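Local atomic coordinates of Agap007691-pb (Anopheles gambiae, PDB entry 5C98), a protein that belongs to the serpin family and so is tentatively assigned serine protease inhibitor activity, although its own function in the mosquito is unknown. Residues 27-41 against 283-296. Numbering follows the deposited sequence.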
loop_
_atom_site.group_PDB
_atom_site.type_symbol
_atom_site.label_atom_id
_atom_site.label_comp_id
_atom_site.label_asym_id
_atom_site.label_seq_id
_atom_site.Cartn_x
_atom_site.Cartn_y
_atom_site.Cartn_z
ATOM N N GLU A 27 -10.993 -5.710 1.121
ATOM C CA GLU A 27 -11.942 -5.005 1.978
ATOM C C GLU A 27 -11.429 -3.623 2.345
ATOM O O GLU A 27 -12.173 -2.639 2.319
ATOM C CB GLU A 27 -12.175 -5.807 3.257
ATOM C CG GLU A 27 -13.035 -7.053 3.046
ATOM C CD GLU A 27 -13.037 -7.980 4.238
ATOM O OE1 GLU A 27 -12.088 -7.927 5.057
ATOM O OE2 GLU A 27 -13.992 -8.784 4.342
ATOM N N TYR A 28 -10.152 -3.530 2.700
ATOM C CA TYR A 28 -9.565 -2.245 3.046
ATOM C C TYR A 28 -9.620 -1.288 1.862
ATOM O O TYR A 28 -9.959 -0.110 2.012
ATOM C CB TYR A 28 -8.122 -2.499 3.457
ATOM C CG TYR A 28 -7.354 -1.314 4.005
ATOM C CD1 TYR A 28 -6.830 -0.341 3.176
ATOM C CD2 TYR A 28 -7.082 -1.220 5.361
ATOM C CE1 TYR A 28 -6.077 0.699 3.680
ATOM C CE2 TYR A 28 -6.342 -0.177 5.866
ATOM C CZ TYR A 28 -5.850 0.767 5.041
ATOM O OH TYR A 28 -5.072 1.811 5.536
ATOM N N PHE A 29 -9.252 -1.770 0.681
ATOM C CA PHE A 29 -9.275 -0.893 -0.486
ATOM C C PHE A 29 -10.683 -0.389 -0.777
ATOM O O PHE A 29 -10.859 0.785 -1.103
ATOM C CB PHE A 29 -8.670 -1.580 -1.711
ATOM C CG PHE A 29 -8.554 -0.672 -2.897
ATOM C CD1 PHE A 29 -7.850 0.512 -2.804
ATOM C CD2 PHE A 29 -9.182 -0.957 -4.082
ATOM C CE1 PHE A 29 -7.760 1.374 -3.872
ATOM C CE2 PHE A 29 -9.056 -0.081 -5.148
ATOM C CZ PHE A 29 -8.354 1.064 -5.016
ATOM N N LYS A 30 -11.693 -1.252 -0.660
ATOM C CA LYS A 30 -13.068 -0.800 -0.860
ATOM C C LYS A 30 -13.435 0.291 0.126
ATOM O O LYS A 30 -14.234 1.176 -0.192
ATOM C CB LYS A 30 -14.053 -1.967 -0.682
ATOM C CG LYS A 30 -13.989 -2.934 -1.800
ATOM C CD LYS A 30 -14.792 -4.200 -1.539
ATOM C CE LYS A 30 -14.201 -5.297 -2.406
ATOM N NZ LYS A 30 -15.143 -6.405 -2.531
ATOM N N ALA A 31 -12.899 0.229 1.340
ATOM C CA ALA A 31 -13.211 1.230 2.353
ATOM C C ALA A 31 -12.503 2.549 2.105
ATOM O O ALA A 31 -12.972 3.579 2.597
ATOM C CB ALA A 31 -12.809 0.711 3.738
ATOM N N CYS A 32 -11.381 2.565 1.383
ATOM C CA CYS A 32 -10.725 3.843 1.120
ATOM C C CYS A 32 -10.845 4.340 -0.317
ATOM O O CYS A 32 -10.577 5.523 -0.559
ATOM C CB CYS A 32 -9.273 3.854 1.614
ATOM S SG CYS A 32 -8.206 2.679 0.872
ATOM N N TYR A 33 -11.298 3.515 -1.259
ATOM C CA TYR A 33 -11.407 3.953 -2.642
ATOM C C TYR A 33 -12.343 5.138 -2.734
ATOM O O TYR A 33 -13.419 5.149 -2.133
ATOM C CB TYR A 33 -11.956 2.827 -3.512
ATOM C CG TYR A 33 -12.345 3.207 -4.908
ATOM C CD1 TYR A 33 -11.389 3.546 -5.851
ATOM C CD2 TYR A 33 -13.672 3.187 -5.304
ATOM C CE1 TYR A 33 -11.756 3.880 -7.130
ATOM C CE2 TYR A 33 -14.047 3.488 -6.573
ATOM C CZ TYR A 33 -13.091 3.826 -7.512
ATOM O OH TYR A 33 -13.486 4.137 -8.796
ATOM N N ASP A 34 -11.923 6.140 -3.503
ATOM C CA ASP A 34 -12.736 7.305 -3.830
ATOM C C ASP A 34 -12.605 7.468 -5.337
ATOM O O ASP A 34 -11.491 7.673 -5.841
ATOM C CB ASP A 34 -12.220 8.526 -3.077
ATOM C CG ASP A 34 -12.988 9.806 -3.398
ATOM O OD1 ASP A 34 -13.688 9.919 -4.444
ATOM O OD2 ASP A 34 -12.883 10.728 -2.563
ATOM N N GLU A 35 -13.708 7.288 -6.063
ATOM C CA GLU A 35 -13.631 7.269 -7.524
ATOM C C GLU A 35 -13.051 8.555 -8.090
ATOM O O GLU A 35 -12.559 8.544 -9.222
ATOM C CB GLU A 35 -14.978 6.913 -8.178
ATOM C CG GLU A 35 -16.060 7.948 -8.035
ATOM C CD GLU A 35 -17.376 7.535 -8.677
ATOM O OE1 GLU A 35 -17.474 6.437 -9.277
ATOM O OE2 GLU A 35 -18.331 8.330 -8.599
ATOM N N LYS A 36 -13.068 9.647 -7.320
ATOM C CA LYS A 36 -12.584 10.942 -7.788
ATOM C C LYS A 36 -11.081 11.118 -7.632
ATOM O O LYS A 36 -10.537 12.088 -8.168
ATOM C CB LYS A 36 -13.326 12.054 -7.037
ATOM C CG LYS A 36 -14.803 12.032 -7.328
ATOM N N CYS A 37 -10.394 10.190 -6.970
ATOM C CA CYS A 37 -8.995 10.335 -6.589
ATOM C C CYS A 37 -8.178 9.147 -7.066
ATOM O O CYS A 37 -8.709 8.062 -7.319
ATOM C CB CYS A 37 -8.845 10.338 -5.062
ATOM S SG CYS A 37 -9.846 11.601 -4.254
ATOM N N ASN A 38 -6.866 9.348 -7.152
ATOM C CA ASN A 38 -5.935 8.250 -7.344
ATOM C C ASN A 38 -5.558 7.720 -5.972
ATOM O O ASN A 38 -5.639 8.434 -4.971
ATOM C CB ASN A 38 -4.697 8.682 -8.130
ATOM C CG ASN A 38 -5.035 9.121 -9.518
ATOM O OD1 ASN A 38 -6.084 8.772 -10.029
ATOM N ND2 ASN A 38 -4.158 9.922 -10.139
ATOM N N CYS A 39 -5.210 6.450 -5.909
ATOM C CA CYS A 39 -4.934 5.816 -4.628
ATOM C C CYS A 39 -3.895 4.736 -4.835
ATOM O O CYS A 39 -3.872 4.082 -5.876
ATOM C CB CYS A 39 -6.231 5.213 -4.058
ATOM S SG CYS A 39 -6.016 4.376 -2.478
ATOM N N ALA A 40 -3.012 4.581 -3.846
ATOM C CA ALA A 40 -2.198 3.394 -3.676
ATOM C C ALA A 40 -2.095 3.176 -2.174
ATOM O O ALA A 40 -1.765 4.112 -1.431
ATOM C CB ALA A 40 -0.816 3.574 -4.305
ATOM N N VAL A 41 -2.394 1.961 -1.736
ATOM C CA VAL A 41 -2.292 1.564 -0.336
ATOM C C VAL A 41 -1.650 0.184 -0.245
ATOM O O VAL A 41 -1.673 -0.607 -1.190
ATOM C CB VAL A 41 -3.654 1.572 0.400
ATOM C CG1 VAL A 41 -4.151 3.006 0.580
ATOM C CG2 VAL A 41 -4.701 0.730 -0.346
ATOM N N VAL A 283 1.623 6.962 -9.111
ATOM C CA VAL A 283 0.726 7.279 -8.011
ATOM C C VAL A 283 1.608 7.422 -6.790
ATOM O O VAL A 283 2.428 6.547 -6.511
ATOM C CB VAL A 283 -0.358 6.201 -7.797
ATOM C CG1 VAL A 283 -1.208 6.488 -6.563
ATOM C CG2 VAL A 283 -1.262 6.138 -9.000
ATOM N N ARG A 284 1.496 8.549 -6.108
ATOM C CA ARG A 284 2.192 8.768 -4.848
ATOM C C ARG A 284 1.167 9.380 -3.917
ATOM O O ARG A 284 0.810 10.548 -4.081
ATOM C CB ARG A 284 3.382 9.695 -5.031
ATOM C CG ARG A 284 4.206 9.821 -3.746
ATOM C CD ARG A 284 5.198 10.917 -3.805
ATOM N NE ARG A 284 6.361 10.565 -4.603
ATOM C CZ ARG A 284 6.661 11.084 -5.791
ATOM N NH1 ARG A 284 5.861 11.972 -6.371
ATOM N NH2 ARG A 284 7.777 10.704 -6.406
ATOM N N GLU A 285 0.681 8.599 -2.957
ATOM C CA GLU A 285 -0.522 8.968 -2.225
ATOM C C GLU A 285 -0.364 8.698 -0.740
ATOM O O GLU A 285 0.024 7.594 -0.336
ATOM C CB GLU A 285 -1.752 8.219 -2.754
ATOM C CG GLU A 285 -2.215 8.637 -4.171
ATOM C CD GLU A 285 -2.750 10.049 -4.276
ATOM O OE1 GLU A 285 -3.218 10.622 -3.265
ATOM O OE2 GLU A 285 -2.692 10.609 -5.410
ATOM N N LYS A 286 -0.673 9.716 0.055
ATOM C CA LYS A 286 -0.717 9.640 1.504
ATOM C C LYS A 286 -2.137 9.277 1.918
ATOM O O LYS A 286 -3.102 9.891 1.440
ATOM C CB LYS A 286 -0.340 10.999 2.085
ATOM C CG LYS A 286 -0.359 11.079 3.604
ATOM C CD LYS A 286 0.209 12.400 4.118
ATOM C CE LYS A 286 -0.686 13.570 3.805
ATOM N NZ LYS A 286 0.053 14.844 3.991
ATOM N N THR A 287 -2.266 8.283 2.794
ATOM C CA THR A 287 -3.551 7.821 3.285
ATOM C C THR A 287 -3.488 7.684 4.794
ATOM O O THR A 287 -2.423 7.788 5.407
ATOM C CB THR A 287 -3.942 6.489 2.645
ATOM O OG1 THR A 287 -2.942 5.500 2.930
ATOM C CG2 THR A 287 -4.080 6.647 1.140
ATOM N N ASP A 288 -4.632 7.360 5.397
ATOM C CA ASP A 288 -4.806 7.385 6.846
ATOM C C ASP A 288 -5.378 6.047 7.284
ATOM O O ASP A 288 -6.596 5.898 7.415
ATOM C CB ASP A 288 -5.733 8.536 7.236
ATOM C CG ASP A 288 -5.769 8.790 8.727
ATOM O OD1 ASP A 288 -5.252 7.959 9.486
ATOM O OD2 ASP A 288 -6.327 9.836 9.155
ATOM N N PRO A 289 -4.528 5.054 7.529
ATOM C CA PRO A 289 -5.012 3.789 8.101
ATOM C C PRO A 289 -5.867 3.942 9.336
ATOM O O PRO A 289 -6.726 3.085 9.596
ATOM C CB PRO A 289 -3.710 3.030 8.398
ATOM C CG PRO A 289 -2.739 3.560 7.424
ATOM C CD PRO A 289 -3.129 4.963 7.084
ATOM N N LYS A 290 -5.621 4.943 10.171
ATOM C CA LYS A 290 -6.472 5.101 11.346
ATOM C C LYS A 290 -7.929 5.288 10.938
ATOM O O LYS A 290 -8.834 4.655 11.499
ATOM C CB LYS A 290 -5.979 6.274 12.191
ATOM C CG LYS A 290 -7.006 6.743 13.198
ATOM C CD LYS A 290 -6.420 7.735 14.171
ATOM C CE LYS A 290 -7.515 8.351 14.986
ATOM N NZ LYS A 290 -6.984 9.426 15.878
ATOM N N GLN A 291 -8.172 6.113 9.924
ATOM C CA GLN A 291 -9.529 6.324 9.423
ATOM C C GLN A 291 -10.094 5.067 8.767
ATOM O O GLN A 291 -11.237 4.673 9.037
ATOM C CB GLN A 291 -9.544 7.492 8.443
ATOM C CG GLN A 291 -10.848 7.691 7.708
ATOM C CD GLN A 291 -10.765 8.835 6.721
ATOM O OE1 GLN A 291 -10.463 8.635 5.542
ATOM N NE2 GLN A 291 -11.013 10.043 7.201
ATOM N N THR A 292 -9.311 4.418 7.909
ATOM C CA THR A 292 -9.806 3.247 7.180
ATOM C C THR A 292 -10.057 2.071 8.114
ATOM O O THR A 292 -11.086 1.398 8.005
ATOM C CB THR A 292 -8.829 2.878 6.071
ATOM O OG1 THR A 292 -8.627 4.035 5.234
ATOM C CG2 THR A 292 -9.392 1.719 5.209
ATOM N N LEU A 293 -9.139 1.801 9.037
ATOM C CA LEU A 293 -9.370 0.732 10.002
ATOM C C LEU A 293 -10.589 1.024 10.867
ATOM O O LEU A 293 -11.343 0.111 11.220
ATOM C CB LEU A 293 -8.117 0.527 10.860
ATOM C CG LEU A 293 -6.927 -0.089 10.128
ATOM C CD1 LEU A 293 -5.696 0.013 10.995
ATOM C CD2 LEU A 293 -7.181 -1.543 9.745
ATOM N N GLY A 294 -10.806 2.292 11.209
ATOM C CA GLY A 294 -12.019 2.657 11.927
ATOM C C GLY A 294 -13.271 2.290 11.153
ATOM O O GLY A 294 -14.209 1.709 11.706
ATOM N N LYS A 295 -13.283 2.593 9.847
ATOM C CA LYS A 295 -14.415 2.252 8.980
ATOM C C LYS A 295 -14.661 0.744 8.916
ATOM O O LYS A 295 -15.804 0.302 8.734
ATOM C CB LYS A 295 -14.159 2.749 7.552
ATOM C CG LYS A 295 -14.323 4.235 7.302
ATOM C CD LYS A 295 -14.239 4.566 5.793
ATOM C CE LYS A 295 -15.412 3.989 4.994
ATOM N NZ LYS A 295 -15.400 4.398 3.548
ATOM N N LEU A 296 -13.606 -0.055 9.000
ATOM C CA LEU A 296 -13.716 -1.507 8.967
ATOM C C LEU A 296 -14.114 -2.115 10.309
ATOM O O LEU A 296 -14.317 -3.332 10.371
ATOM C CB LEU A 296 -12.387 -2.115 8.552
ATOM C CG LEU A 296 -11.871 -1.800 7.137
ATOM C CD1 LEU A 296 -10.492 -2.341 6.910
ATOM C CD2 LEU A 296 -12.827 -2.356 6.095
HETATM O O HOH W 1 -3.400 2.963 3.902
HETATM O O HOH W 2 -10.918 5.448 4.427
HETATM O O HOH W 3 -5.407 11.714 -6.262
HETATM O O HOH W 4 -1.007 5.246 1.001
#
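Thr292 sets its methyl on the ring of Tyr28, CG2 standing 3.5 Å from the ring centroid and only 5° off the ring normal, a CH-pi contact over the centre of the face. The Tyr28 ring reaches this methyl because CG lies anti to the backbone N (chi1 -174°), which brings its far end toward helix 289-295. At the ring edge, near its plane, come Leu293 CD2 and Pro289 CA, the latter 3.2 Å from Tyr28 OH. The two methyls of Leu296 divide between partners on helix 27-32: CD1 lies obliquely beside the Tyr28 ring, and CD2 packs 3.9 Å from Ala31 CB. Thr292 OG1, the other branch of CB, lies beside Cys32 CB and bonds to a water that also bonds weakly to Ala31 O and Gln291 OE1. Lys295 brings CD and CE against Ala31 O, and its NZ donates to that oxygen at 2.7 Å, in the carbonyl plane and on a lone pair. This is the one direct hydrogen bond between the two segments.

Elsewhere water does the bridging. One molecule joins Tyr28 OH to Thr287 OG1; another links Asn38 N to Glu285 OE2. Glu285 lays its CG and CD against Asn38 O, and Val283 CG1 packs 3.7 Å from Ala40 CB. Ala40 N is buried here without a polar partner.

In the serpin fold this is where helix 15-32 and a strand of sheet B meet the end of a sheet A strand and the helix that follows it. Helix 27-32, the end of helix 15-32, crosses helix 289-295 at a steep angle, and strand 39-41 lies across strand 283-287 at 68°, not paired with it. Strand 39-41 bonds to strand 366-372 in sheet B and 283-287 to strand 320-328 in sheet A, while helix 43-51 packs against Tyr28, Pro289 and Leu293.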